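Local coordinates for putative Killer protein (Pseudomonas putida, PDB 6F8S) that probably acts as the RelE-like, HigB-type toxin of a type II toxin-antitoxin system, a family of ribosome-dependent mRNA-cleaving enzymes, at residues V34-K38 with S71-N75; G56-E60 with R79-T83. All coordinates share one frame; numbering follows the deposited sequence.

Contact 1 (V34-K38 with S71-N75)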
# COMPACT_ATOMS: atom_id res chain seq x y z
N VAL B 34 10.13 10.89 16.39
CA VAL B 34 10.53 9.49 16.42
C VAL B 34 9.29 8.61 16.59
O VAL B 34 9.13 7.60 15.89
CB VAL B 34 11.55 9.22 17.55
CG1 VAL B 34 11.80 7.71 17.74
CG2 VAL B 34 12.86 9.95 17.26
N ALA B 35 8.40 9.00 17.49
CA ALA B 35 7.15 8.28 17.72
C ALA B 35 6.33 8.20 16.45
O ALA B 35 5.71 7.19 16.15
CB ALA B 35 6.34 8.96 18.82
N GLU B 36 6.30 9.31 15.72
CA GLU B 36 5.52 9.39 14.51
C GLU B 36 6.03 8.43 13.48
O GLU B 36 5.27 7.87 12.71
CB GLU B 36 5.56 10.79 13.96
CG GLU B 36 4.77 11.74 14.83
CD GLU B 36 4.87 13.17 14.37
OE1 GLU B 36 6.00 13.59 14.02
OE2 GLU B 36 3.82 13.85 14.37
N ARG B 37 7.34 8.28 13.48
CA ARG B 37 8.02 7.43 12.56
C ARG B 37 7.81 5.95 12.90
O ARG B 37 7.61 5.11 12.01
CB ARG B 37 9.50 7.78 12.56
CG ARG B 37 10.30 7.04 11.52
CD ARG B 37 11.64 7.72 11.26
NE ARG B 37 12.48 7.70 12.45
CZ ARG B 37 12.99 8.78 13.03
NH1 ARG B 37 12.75 9.97 12.51
NH2 ARG B 37 13.75 8.67 14.12
N LYS B 38 7.85 5.65 14.20
CA LYS B 38 7.61 4.28 14.67
C LYS B 38 6.18 3.86 14.35
O LYS B 38 5.95 2.75 13.84
CB LYS B 38 7.88 4.17 16.18
CG LYS B 38 9.28 4.58 16.59
CD LYS B 38 10.28 3.51 16.27
CE LYS B 38 11.70 4.06 16.30
NZ LYS B 38 12.71 2.97 16.35
N SER B 71 8.22 -5.43 21.30
CA SER B 71 8.31 -4.00 21.48
C SER B 71 9.46 -3.40 20.69
O SER B 71 10.48 -4.06 20.45
CB SER B 71 8.45 -3.65 22.97
OG SER B 71 9.75 -3.96 23.41
N ILE B 72 9.29 -2.15 20.27
CA ILE B 72 10.34 -1.43 19.59
C ILE B 72 10.73 -0.19 20.38
O ILE B 72 9.90 0.44 21.04
CB ILE B 72 9.94 -1.06 18.15
CG1 ILE B 72 8.65 -0.26 18.14
CG2 ILE B 72 9.76 -2.33 17.27
CD1 ILE B 72 8.30 0.27 16.78
N ARG B 73 12.02 0.13 20.36
CA ARG B 73 12.53 1.29 21.06
C ARG B 73 12.01 2.58 20.43
O ARG B 73 12.09 2.74 19.22
CB ARG B 73 14.06 1.27 21.04
CG ARG B 73 14.76 2.34 21.88
CD ARG B 73 16.26 2.02 22.04
NE ARG B 73 16.95 2.95 22.93
CZ ARG B 73 17.40 4.15 22.56
NH1 ARG B 73 17.21 4.58 21.32
NH2 ARG B 73 18.02 4.93 23.44
N VAL B 74 11.46 3.47 21.25
CA VAL B 74 11.21 4.85 20.83
C VAL B 74 12.37 5.73 21.33
O VAL B 74 12.96 6.50 20.57
CB VAL B 74 9.86 5.41 21.37
CG1 VAL B 74 9.77 6.91 21.14
CG2 VAL B 74 8.69 4.70 20.72
N ASN B 75 12.70 5.60 22.62
CA ASN B 75 13.98 6.07 23.14
C ASN B 75 14.40 5.23 24.35
O ASN B 75 13.86 4.14 24.56
CB ASN B 75 13.93 7.57 23.49
CG ASN B 75 12.88 7.93 24.56
OD1 ASN B 75 12.46 7.11 25.38
ND2 ASN B 75 12.48 9.19 24.55

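Contact 2 (G56-E60 with R79-T83)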
# COMPACT_ATOMS: atom_id res chain seq x y z
N GLY B 56 17.40 0.41 14.45
CA GLY B 56 16.80 1.46 15.25
C GLY B 56 15.57 1.03 16.06
O GLY B 56 15.18 1.72 16.99
N ASN B 57 14.95 -0.10 15.70
CA ASN B 57 13.80 -0.58 16.45
C ASN B 57 14.19 -1.34 17.69
O ASN B 57 13.40 -1.42 18.63
CB ASN B 57 12.91 -1.47 15.58
CG ASN B 57 11.91 -0.68 14.79
OD1 ASN B 57 11.88 0.55 14.86
ND2 ASN B 57 11.10 -1.38 14.00
N ARG B 58 15.41 -1.89 17.67
CA ARG B 58 15.91 -2.77 18.74
C ARG B 58 14.80 -3.69 19.23
O ARG B 58 14.47 -3.70 20.41
CB ARG B 58 16.48 -1.94 19.90
CG ARG B 58 17.89 -2.32 20.33
CD ARG B 58 18.27 -1.65 21.66
NE ARG B 58 18.11 -2.54 22.81
CZ ARG B 58 17.64 -2.17 24.01
NH1 ARG B 58 17.28 -0.90 24.26
NH2 ARG B 58 17.54 -3.08 24.98
N LEU B 59 14.20 -4.44 18.30
CA LEU B 59 13.05 -5.28 18.61
C LEU B 59 13.35 -6.29 19.72
O LEU B 59 14.40 -6.94 19.72
CB LEU B 59 12.56 -6.01 17.36
CG LEU B 59 11.26 -6.80 17.58
CD1 LEU B 59 10.14 -5.85 17.91
CD2 LEU B 59 10.86 -7.63 16.38
N GLU B 60 12.43 -6.40 20.67
CA GLU B 60 12.54 -7.37 21.76
C GLU B 60 11.20 -8.05 22.01
O GLU B 60 10.17 -7.58 21.54
CB GLU B 60 13.07 -6.70 23.03
CG GLU B 60 14.47 -6.13 22.83
CD GLU B 60 14.98 -5.32 23.99
OE1 GLU B 60 14.22 -5.11 24.97
OE2 GLU B 60 16.15 -4.87 23.92
N ARG B 79 8.96 2.54 25.01
CA ARG B 79 8.84 1.53 23.98
C ARG B 79 7.39 1.30 23.59
O ARG B 79 6.49 1.31 24.44
CB ARG B 79 9.45 0.21 24.45
CG ARG B 79 10.95 0.18 24.35
CD ARG B 79 11.53 -1.10 24.92
NE ARG B 79 12.88 -1.27 24.41
CZ ARG B 79 13.19 -2.01 23.35
NH1 ARG B 79 12.25 -2.66 22.69
NH2 ARG B 79 14.45 -2.09 22.95
N LEU B 80 7.17 1.07 22.30
CA LEU B 80 5.87 0.62 21.80
C LEU B 80 5.75 -0.90 21.91
O LEU B 80 6.49 -1.61 21.27
CB LEU B 80 5.68 1.06 20.35
CG LEU B 80 5.39 2.55 20.21
CD1 LEU B 80 5.75 3.05 18.83
CD2 LEU B 80 3.92 2.83 20.54
N CYS B 81 4.82 -1.37 22.74
CA CYS B 81 4.45 -2.79 22.81
C CYS B 81 3.32 -3.08 21.83
O CYS B 81 2.50 -2.21 21.56
CB CYS B 81 4.02 -3.20 24.23
SG CYS B 81 5.25 -4.09 25.24
N PHE B 82 3.29 -4.30 21.30
CA PHE B 82 2.23 -4.72 20.37
C PHE B 82 2.21 -6.23 20.18
O PHE B 82 3.19 -6.93 20.49
CB PHE B 82 2.40 -4.04 19.01
CG PHE B 82 3.66 -4.47 18.29
CD1 PHE B 82 4.85 -3.78 18.48
CD2 PHE B 82 3.66 -5.56 17.44
CE1 PHE B 82 6.02 -4.19 17.82
CE2 PHE B 82 4.82 -5.96 16.79
CZ PHE B 82 6.00 -5.27 16.99
N THR B 83 1.11 -6.72 19.62
CA THR B 83 1.05 -8.10 19.19
C THR B 83 1.03 -8.20 17.66
O THR B 83 0.29 -7.49 16.97
CB THR B 83 -0.18 -8.82 19.75
OG1 THR B 83 -0.36 -8.44 21.12
CG2 THR B 83 -0.00 -10.35 19.62

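Contact 1 (V34-K38 with S71-N75)
Lys38 reaches across from the helix to the edge of the sheet and gives a hydrogen bond from NZ to Arg73 O, at 2.9 Å. The nitrogen sits nearly along the C=O axis, with a C=O...N angle of 171°. The chain does not go there straight. It bends at chi2 (-77°), and this turns the CD–CE–NZ arm toward the carbonyl. The aliphatic part packs on the way: Lys38 CD lies 3.8 Å from Ile72 CD1, and Lys38 CG is 4.2 Å from Val74 CG2. Lys38 comes from the helix and Ile72 from the strand, so the two lie alongside each other, pointing opposite ways. Helix 31-44 here covers one face of the antiparallel sheet of the RelE-like toxin fold, and 71-75 is the end of strand 69-73 with the first residues of the turn after it. One helical turn before Lys38, Val34 meets that turn. Its chi1 of 170° directs CG1 at Val74, 4.0 Å from Val74 CG1. The same methyl rests 3.3 Å from Val74 O, so the turn's backbone is met as well as its side chain. Lys38 NZ is also hydrogen-bonded to Asn57 OD1 and forms a salt bridge with an acidic side chain of another protein in the assembly. Glu36 and Arg37 likewise form salt bridges with side chains of that other protein.

Contact 2 (G56-E60 with R79-T83)
The guanidinium group of Arg79 is held by the backbone of Arg58 and the carboxylate of Glu60. Arg79 NH2 donates to Arg58 O at 3.0 Å, with an N-H...O angle of 160°. The oxygen lies in the guanidinium plane and accepts the N-H on a lone pair in its own carbonyl plane. Arg79 NH1 adds a weak second bond to Arg58 O at 3.3 Å. Glu60 comes over a face instead: its carboxylate is stacked on the guanidinium with the planes 15° apart, and Glu60 OE1 lies 3.6 Å above the centre. The salt bridge of Glu60 OE2 with Arg79 NH2, at 3.4 Å, is one of charge alone, since no N-H points at the oxygen. Arg58 also brings its side chain in. Arg79 NH2 sits over the face of the Arg58 guanidinium, 3.3 Å from Arg58 NH1, and the two planes are 82° apart. Glu60 OE2 also pairs with Arg58 NH2, at a doubtfully short distance, and its charge probably balances the two arginines. Farther along strand 79-85, Phe82 CZ is touched by Leu59 CD1 of the loop, at 4.3 Å. The Arg79 chain is extended from CG to NE, which carries its head across to the loop. Ser71 helps fix that head at NH1. Asn57 ND2 bonds to Leu51 O, tying the residue before Arg58 to helix 49-52. Phe82 packs on Leu42 and Leu51. The result is an Arg–Glu–Arg salt-bridge network joining the loop beside strand 69-73 to the middle strand of the RelE-like antiparallel sheet.

Contacts 1 and 2 use neighbouring strands of one sheet, 69-73 and 79-85, and their centres are 8 Å apart. The Arg79 network lies on the side of the sheet away from the helix of contact 1. In the sequence, strand 69-73 comes between the two segments of contact 2. It pairs with strand 79-85 through Ile72 and Leu80. Toward segment 56-60, Arg73 N and Asn57 O are probably hydrogen-bonded, 2.7 Å apart. A side-chain link joins the contacts, with Ser71 OG 2.9 Å from Arg79 NH1. Lys38 NZ also packs against Gly56 O, 2.8 Å away. The other protein chain reaches residues 36-38 in contact 1 and Gly56 and Asn57 in contact 2.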